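Local structure of 3,6-diketocamphane 1,6-monooxygenase (Pseudomonas putida, 4UWM) at residues Met3-Phe9 and Gly342-Ala348; Ser35-Asp39 and Leu362-Lys367. The protein catalyses the FMNH2- and oxygen-dependent Baeyer-Villiger conversion of (1S,4S)-bornane-2,5-dione into a lactone, a reaction used in (-)-camphor degradation. All coordinates share one frame. Residue numbers count along the deposited sequence, not the author numbering.

Interaction 1: residues Met3-Phe9 and Gly342-Ala348; sequences METGLIF and GTLQVEA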
ATOM      1  N   MET A   3      -3.712  31.795   3.335  1.00 45.08           N
ATOM      2  CA  MET A   3      -4.421  30.537   3.581  1.00 43.34           C
ATOM      3  C   MET A   3      -4.093  29.590   2.423  1.00 43.58           C
ATOM      4  O   MET A   3      -4.091  30.011   1.257  1.00 37.65           O
ATOM      5  CB  MET A   3      -5.928  30.789   3.649  1.00 39.42           C
ATOM      6  CG  MET A   3      -6.783  29.568   3.965  1.00 39.04           C
ATOM      7  SD  MET A   3      -8.521  29.776   3.541  1.00 40.05           S
ATOM      8  CE  MET A   3      -8.416  29.870   1.751  1.00 30.10           C
ATOM      9  N   GLU A   4      -3.785  28.330   2.745  1.00 38.35           N
ATOM     10  CA  GLU A   4      -3.453  27.348   1.709  1.00 35.67           C
ATOM     11  C   GLU A   4      -4.713  26.686   1.166  1.00 33.68           C
ATOM     12  O   GLU A   4      -5.747  26.673   1.851  1.00 31.77           O
ATOM     13  CB  GLU A   4      -2.496  26.281   2.254  1.00 32.39           C
ATOM     14  CG  GLU A   4      -1.106  26.767   2.621  1.00 30.35           C
ATOM     15  CD  GLU A   4      -0.233  27.128   1.419  1.00 34.92           C
ATOM     16  OE1 GLU A   4      -0.620  26.877   0.262  1.00 37.00           O
ATOM     17  OE2 GLU A   4       0.868  27.668   1.630  1.00 46.36           O
ATOM     18  N   THR A   5      -4.625  26.149  -0.060  1.00 29.25           N
ATOM     19  CA  THR A   5      -5.676  25.294  -0.608  1.00 24.97           C
ATOM     20  C   THR A   5      -5.273  23.811  -0.430  1.00 26.77           C
ATOM     21  O   THR A   5      -4.128  23.438  -0.696  1.00 29.22           O
ATOM     22  CB  THR A   5      -5.955  25.585  -2.104  1.00 27.70           C
ATOM     23  OG1 THR A   5      -6.237  26.976  -2.274  1.00 38.40           O
ATOM     24  CG2 THR A   5      -7.189  24.803  -2.612  1.00 27.01           C
ATOM     25  N   GLY A   6      -6.219  22.997   0.042  1.00 30.52           N
ATOM     26  CA  GLY A   6      -6.041  21.540   0.141  1.00 28.32           C
ATOM     27  C   GLY A   6      -7.159  20.786  -0.553  1.00 26.86           C
ATOM     28  O   GLY A   6      -8.205  21.363  -0.879  1.00 26.27           O
ATOM     29  N   LEU A   7      -6.929  19.499  -0.814  1.00 24.04           N
ATOM     30  CA  LEU A   7      -7.953  18.641  -1.392  1.00 21.18           C
ATOM     31  C   LEU A   7      -8.192  17.503  -0.414  1.00 25.16           C
ATOM     32  O   LEU A   7      -7.240  16.989   0.167  1.00 23.52           O
ATOM     33  CB  LEU A   7      -7.474  18.126  -2.751  1.00 20.68           C
ATOM     34  CG  LEU A   7      -8.457  17.438  -3.694  1.00 25.52           C
ATOM     35  CD1 LEU A   7      -9.528  18.405  -4.224  1.00 21.40           C
ATOM     36  CD2 LEU A   7      -7.690  16.794  -4.834  1.00 20.34           C
ATOM     37  N   ILE A   8      -9.457  17.178  -0.151  1.00 22.10           N
ATOM     38  CA  ILE A   8      -9.778  15.969   0.586  1.00 21.62           C
ATOM     39  C   ILE A   8     -10.557  14.996  -0.320  1.00 21.10           C
ATOM     40  O   ILE A   8     -11.571  15.350  -0.916  1.00 21.93           O
ATOM     41  CB  ILE A   8     -10.409  16.204   1.986  1.00 22.59           C
ATOM     42  CG1 ILE A   8     -10.607  14.852   2.713  1.00 23.42           C
ATOM     43  CG2 ILE A   8     -11.704  17.011   1.919  1.00 24.48           C
ATOM     44  CD1 ILE A   8     -10.809  14.954   4.204  1.00 24.96           C
ATOM     45  N   PHE A   9     -10.031  13.782  -0.428  1.00 17.97           N
ATOM     46  CA  PHE A   9     -10.525  12.749  -1.338  1.00 15.70           C
ATOM     47  C   PHE A   9     -11.048  11.616  -0.467  1.00 18.98           C
ATOM     48  O   PHE A   9     -10.303  10.679  -0.092  1.00 17.53           O
ATOM     49  CB  PHE A   9      -9.358  12.297  -2.205  1.00 17.79           C
ATOM     50  CG  PHE A   9      -9.743  11.556  -3.461  1.00 18.99           C
ATOM     51  CD1 PHE A   9     -10.357  12.209  -4.527  1.00 24.27           C
ATOM     52  CD2 PHE A   9      -9.401  10.214  -3.609  1.00 16.33           C
ATOM     53  CE1 PHE A   9     -10.667  11.510  -5.697  1.00 28.49           C
ATOM     54  CE2 PHE A   9      -9.702   9.514  -4.755  1.00 16.53           C
ATOM     55  CZ  PHE A   9     -10.350  10.155  -5.803  1.00 22.66           C
ATOM     56  N   GLY A 342      -5.864  27.718   8.648  1.00 31.14           N
ATOM     57  CA  GLY A 342      -4.721  27.703   7.753  1.00 31.89           C
ATOM     58  C   GLY A 342      -4.931  27.082   6.375  1.00 31.38           C
ATOM     59  O   GLY A 342      -4.304  27.514   5.410  1.00 29.15           O
ATOM     60  N   THR A 343      -5.772  26.045   6.285  1.00 29.69           N
ATOM     61  CA  THR A 343      -5.981  25.347   4.998  1.00 25.35           C
ATOM     62  C   THR A 343      -7.453  25.156   4.714  1.00 23.57           C
ATOM     63  O   THR A 343      -8.208  24.641   5.563  1.00 28.12           O
ATOM     64  CB  THR A 343      -5.268  23.955   4.932  1.00 26.90           C
ATOM     65  OG1 THR A 343      -3.858  24.114   5.115  1.00 25.75           O
ATOM     66  CG2 THR A 343      -5.487  23.299   3.565  1.00 25.67           C
ATOM     67  N   LEU A 344      -7.859  25.564   3.518  1.00 24.97           N
ATOM     68  CA  LEU A 344      -9.211  25.318   3.064  1.00 28.62           C
ATOM     69  C   LEU A 344      -9.181  23.964   2.355  1.00 25.33           C
ATOM     70  O   LEU A 344      -8.607  23.835   1.258  1.00 25.95           O
ATOM     71  CB  LEU A 344      -9.675  26.411   2.098  1.00 31.05           C
ATOM     72  CG  LEU A 344     -11.038  26.160   1.455  1.00 32.74           C
ATOM     73  CD1 LEU A 344     -12.149  26.428   2.450  1.00 42.51           C
ATOM     74  CD2 LEU A 344     -11.214  26.993   0.192  1.00 38.13           C
ATOM     75  N   GLN A 345      -9.794  22.967   2.987  1.00 24.21           N
ATOM     76  CA  GLN A 345      -9.668  21.603   2.488  1.00 24.03           C
ATOM     77  C   GLN A 345     -10.865  21.320   1.611  1.00 20.68           C
ATOM     78  O   GLN A 345     -11.953  21.066   2.105  1.00 25.62           O
ATOM     79  CB  GLN A 345      -9.539  20.589   3.646  1.00 23.85           C
ATOM     80  CG  GLN A 345      -8.680  19.363   3.316  1.00 31.94           C
ATOM     81  CD  GLN A 345      -7.176  19.650   3.328  1.00 32.55           C
ATOM     82  OE1 GLN A 345      -6.668  20.345   4.214  1.00 29.06           O
ATOM     83  NE2 GLN A 345      -6.452  19.085   2.359  1.00 25.71           N
ATOM     84  N   VAL A 346     -10.651  21.360   0.302  1.00 19.68           N
ATOM     85  CA  VAL A 346     -11.748  21.215  -0.655  1.00 20.80           C
ATOM     86  C   VAL A 346     -12.164  19.762  -0.888  1.00 22.50           C
ATOM     87  O   VAL A 346     -11.338  18.931  -1.262  1.00 25.65           O
ATOM     88  CB  VAL A 346     -11.390  21.885  -1.998  1.00 23.29           C
ATOM     89  CG1 VAL A 346     -12.543  21.758  -2.987  1.00 25.56           C
ATOM     90  CG2 VAL A 346     -11.024  23.347  -1.754  1.00 23.14           C
ATOM     91  N   GLU A 347     -13.444  19.470  -0.678  1.00 22.45           N
ATOM     92  CA  GLU A 347     -13.983  18.118  -0.866  1.00 23.78           C
ATOM     93  C   GLU A 347     -14.023  17.746  -2.340  1.00 30.07           C
ATOM     94  O   GLU A 347     -14.646  18.447  -3.148  1.00 28.05           O
ATOM     95  CB  GLU A 347     -15.389  18.007  -0.283  1.00 25.45           C
ATOM     96  CG  GLU A 347     -15.493  18.045   1.237  1.00 36.63           C
ATOM     97  CD  GLU A 347     -15.127  16.727   1.927  1.00 36.76           C
ATOM     98  OE1 GLU A 347     -14.875  15.698   1.235  1.00 33.51           O
ATOM     99  OE2 GLU A 347     -15.084  16.735   3.176  1.00 43.42           O
ATOM    100  N   ALA A 348     -13.364  16.643  -2.697  1.00 25.87           N
ATOM    101  CA  ALA A 348     -13.339  16.194  -4.084  1.00 23.94           C
ATOM    102  C   ALA A 348     -14.592  15.388  -4.396  1.00 29.55           C
ATOM    103  O   ALA A 348     -15.018  14.540  -3.597  1.00 30.49           O
ATOM    104  CB  ALA A 348     -12.078  15.382  -4.382  1.00 21.89           C
TER
HETATM  105  O   HOH W   1     -14.046  13.555  -1.366  1.00 19.55           O
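Met3-Phe9 and Gly342-Ala348 run side by side as parallel strands, and a ladder of backbone hydrogen bonds satisfies every second residue. On the first strand Glu4, Gly6 and Ile8 use both peptide groups here: Glu4 N donates to Gly342 O (2.8 Å) and Glu4 O accepts from Leu344 N (2.9 Å); Gly6 N reaches Leu344 O (2.8 Å) and Val346 N reaches Gly6 O (2.7 Å); Ile8 N meets Val346 O (2.8 Å) and Ala348 N meets Ile8 O (2.8 Å). Water 1 also hydrogen-bonds to Ile8 O (3.1 Å) and Ala348 O (2.6 Å). Thr5, Leu7 and Phe9 turn their backbone bonds to Asp39-Met42 instead. These are the first and last strands of a TIM barrel of the bacterial luciferase family, so their pairing closes the barrel. Inside it, Gln345 NE2 folds over Gly6, donates to Leu7 O (3.1 Å) and makes a weak bond to Ser40; a beta-carbon at Gly6 would collide with that amide. Ile8, which touches FMN, lays CG2 3.4 Å from Glu347 CD, while the buried carboxylate of Glu347 is satisfied by hydrogen bonds to Ser256 and the FMN-binding His10. On the outer face, apolar Leu344 and Val346, with Thr5 and Leu7, suit a surface overlain by helix 356-369. Beyond them, the small Ala348 leaves room for Phe9, whose ring edge at CD1 lies 3.6 Å from Ala348 CB.

Interaction 2: residues Ser35-Asp39 and Leu362-Lys367; sequences SVGID and LELISK
Ser35-Asp39 leaves the end of helix 19-35 and crosses beside Leu362-Lys367, a piece of helix 356-369 that widens into a pi-type turn at 365-367. Val36 (phi/psi -107/17°) is first to leave helical conformation; Gly37 (75/24°) supplies the positive phi that glycine tolerates best, as C-prime residue of a Schellman motif with Ile38 N bonded to Ala33 O; Ile38 (-66/135°) is extended. Val36 CA lies 5.7 Å from Glu363 CA, and Ile38 CA 6.2 Å from Ser366 CA. One hydrogen bond joins the segments: Ser366, chi1 t, directs OG to Val36 O at 2.6 Å, a short side chain well placed to satisfy a carbonyl at a helix end. Van der Waals contacts flank it: Ile38 (m, t) brings CD1 4.1 Å from Leu362 CB, an apolar pair, and CG1 4.0 Å from Ser366 CB; Val36 (m) points toward the helix, its CG1 3.9 Å from the carboxylate oxygen Glu363 OE2. Among the charges, Lys367 (m, then t throughout) extends back one turn so that NZ forms a 2.7 Å salt bridge with Glu363 OE2 at the solvent edge. Helix 356-369 thus lies outside the barrel, against the turn leading into strand 40-43, with Ile365 and Ser366 on strand 4-9 and Leu362 on strand 343-347.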
ATOM      1  N   SER A  35      -0.260  20.415  -9.993  1.00 27.28           N
ATOM      2  CA  SER A  35      -0.002  21.356 -11.101  0.75 27.40           C
ATOM      3  C   SER A  35      -0.515  22.783 -10.838  1.00 28.71           C
ATOM      4  O   SER A  35       0.039  23.741 -11.362  1.00 31.96           O
ATOM      5  CB  SER A  35      -0.589  20.831 -12.412  0.75 23.18           C
ATOM      6  OG  SER A  35      -2.000  20.971 -12.424  0.75 22.73           O
ATOM      7  N   VAL A  36      -1.561  22.927 -10.037  1.00 25.78           N
ATOM      8  CA  VAL A  36      -2.127  24.255  -9.770  1.00 25.71           C
ATOM      9  C   VAL A  36      -1.807  24.741  -8.356  1.00 33.35           C
ATOM     10  O   VAL A  36      -2.465  25.646  -7.853  1.00 37.08           O
ATOM     11  CB  VAL A  36      -3.649  24.340 -10.067  1.00 29.11           C
ATOM     12  CG1 VAL A  36      -3.936  23.948 -11.508  1.00 27.97           C
ATOM     13  CG2 VAL A  36      -4.471  23.476  -9.107  1.00 30.30           C
ATOM     14  N   GLY A  37      -0.809  24.113  -7.720  1.00 28.07           N
ATOM     15  CA  GLY A  37      -0.263  24.571  -6.441  1.00 27.49           C
ATOM     16  C   GLY A  37      -1.104  24.308  -5.212  1.00 30.58           C
ATOM     17  O   GLY A  37      -0.974  25.005  -4.196  1.00 28.29           O
ATOM     18  N   ILE A  38      -1.979  23.309  -5.284  1.00 27.09           N
ATOM     19  CA  ILE A  38      -2.662  22.853  -4.078  1.00 25.38           C
ATOM     20  C   ILE A  38      -1.607  22.236  -3.127  1.00 22.01           C
ATOM     21  O   ILE A  38      -0.707  21.522  -3.554  1.00 25.25           O
ATOM     22  CB  ILE A  38      -3.876  21.957  -4.415  1.00 25.78           C
ATOM     23  CG1 ILE A  38      -4.992  22.844  -5.005  1.00 24.31           C
ATOM     24  CG2 ILE A  38      -4.387  21.195  -3.184  1.00 21.31           C
ATOM     25  CD1 ILE A  38      -6.221  22.093  -5.507  1.00 27.73           C
ATOM     26  N   ASP A  39      -1.689  22.594  -1.850  1.00 22.99           N
ATOM     27  CA  ASP A  39      -0.634  22.309  -0.877  1.00 22.26           C
ATOM     28  C   ASP A  39      -0.624  20.835  -0.393  1.00 21.90           C
ATOM     29  O   ASP A  39       0.432  20.265  -0.160  1.00 22.72           O
ATOM     30  CB  ASP A  39      -0.807  23.194   0.361  1.00 24.18           C
ATOM     31  CG  ASP A  39       0.312  23.005   1.366  1.00 27.82           C
ATOM     32  OD1 ASP A  39       1.478  23.150   0.966  1.00 33.03           O
ATOM     33  OD2 ASP A  39       0.032  22.700   2.554  1.00 34.01           O
ATOM     34  N   LEU A 362     -10.830  24.336  -9.262  1.00 35.44           N
ATOM     35  CA  LEU A 362      -9.683  24.169  -8.368  1.00 27.77           C
ATOM     36  C   LEU A 362      -8.566  25.154  -8.697  1.00 30.56           C
ATOM     37  O   LEU A 362      -7.961  25.724  -7.776  1.00 29.75           O
ATOM     38  CB  LEU A 362      -9.166  22.714  -8.358  1.00 27.02           C
ATOM     39  CG  LEU A 362     -10.078  21.630  -7.764  1.00 25.21           C
ATOM     40  CD1 LEU A 362      -9.348  20.292  -7.865  1.00 23.63           C
ATOM     41  CD2 LEU A 362     -10.462  21.922  -6.315  1.00 25.90           C
ATOM     42  N   GLU A 363      -8.302  25.367  -9.994  1.00 30.45           N
ATOM     43  CA  GLU A 363      -7.350  26.402 -10.385  0.70 29.78           C
ATOM     44  C   GLU A 363      -7.757  27.788  -9.874  1.00 31.00           C
ATOM     45  O   GLU A 363      -6.900  28.537  -9.403  1.00 31.42           O
ATOM     46  CB  GLU A 363      -7.138  26.429 -11.889  0.70 28.72           C
ATOM     47  CG  GLU A 363      -5.952  27.272 -12.297  0.70 30.09           C
ATOM     48  CD  GLU A 363      -5.553  27.040 -13.726  0.70 37.75           C
ATOM     49  OE1 GLU A 363      -6.455  26.911 -14.579  0.70 49.03           O
ATOM     50  OE2 GLU A 363      -4.337  26.977 -13.993  0.70 48.11           O
ATOM     51  N   LEU A 364      -9.047  28.114  -9.940  1.00 34.64           N
ATOM     52  CA  LEU A 364      -9.529  29.420  -9.492  1.00 37.16           C
ATOM     53  C   LEU A 364      -9.367  29.611  -7.984  1.00 41.94           C
ATOM     54  O   LEU A 364      -8.896  30.662  -7.532  1.00 33.07           O
ATOM     55  CB  LEU A 364     -10.984  29.640  -9.905  1.00 41.44           C
ATOM     56  CG  LEU A 364     -11.229  29.881 -11.397  1.00 43.18           C
ATOM     57  CD1 LEU A 364     -12.721  29.987 -11.669  1.00 47.89           C
ATOM     58  CD2 LEU A 364     -10.486  31.116 -11.896  1.00 42.96           C
ATOM     59  N   ILE A 365      -9.738  28.581  -7.222  1.00 32.03           N
ATOM     60  CA  ILE A 365      -9.615  28.589  -5.767  1.00 29.00           C
ATOM     61  C   ILE A 365      -8.152  28.770  -5.360  1.00 32.98           C
ATOM     62  O   ILE A 365      -7.823  29.657  -4.565  1.00 37.53           O
ATOM     63  CB  ILE A 365     -10.207  27.304  -5.148  1.00 34.06           C
ATOM     64  CG1 ILE A 365     -11.722  27.257  -5.361  1.00 39.21           C
ATOM     65  CG2 ILE A 365      -9.865  27.197  -3.664  1.00 32.47           C
ATOM     66  CD1 ILE A 365     -12.301  25.855  -5.399  1.00 46.84           C
ATOM     67  N   SER A 366      -7.275  27.962  -5.946  1.00 34.57           N
ATOM     68  CA  SER A 366      -5.867  27.909  -5.554  1.00 35.60           C
ATOM     69  C   SER A 366      -5.065  29.150  -5.971  1.00 39.92           C
ATOM     70  O   SER A 366      -4.235  29.639  -5.190  1.00 32.39           O
ATOM     71  CB  SER A 366      -5.215  26.640  -6.125  1.00 37.19           C
ATOM     72  OG  SER A 366      -3.825  26.596  -5.860  1.00 34.04           O
ATOM     73  N   LYS A 367      -5.319  29.639  -7.192  1.00 40.85           N
ATOM     74  CA  LYS A 367      -4.578  30.771  -7.761  0.50 41.88           C
ATOM     75  C   LYS A 367      -5.228  32.146  -7.542  1.00 43.88           C
ATOM     76  O   LYS A 367      -4.524  33.139  -7.349  1.00 45.91           O
ATOM     77  CB  LYS A 367      -4.337  30.557  -9.259  0.50 38.72           C
ATOM     78  CG  LYS A 367      -3.272  29.526  -9.585  0.50 41.87           C
ATOM     79  CD  LYS A 367      -3.177  29.292 -11.083  0.50 37.32           C
ATOM     80  CE  LYS A 367      -2.007  28.382 -11.424  0.50 39.83           C
ATOM     81  NZ  LYS A 367      -2.037  27.946 -12.848  0.50 38.19           N
TER

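How the interactions relate
Interaction 1 belongs to the barrel wall, buried nearly throughout, whereas interaction 2 is a partly buried contact in the outer layer, its centre about 10 Å from that of the first. They meet at Thr5: its O is 2.8 Å from Asp39 N, a probable hydrogen bond, and its OG1 packs 3.4 Å from Ser366 CA. Strand 343-347 is followed in the chain by helix 356-369, so the chain's last barrel strand and helix both adjoin early elements. Repeated backbone bonding dominates the wall, which reaches FMN through Ile8; the outer contact relies on side chains and a single hydrogen bond, with a charged pair at its exposed edge, and lies away from the flavin site.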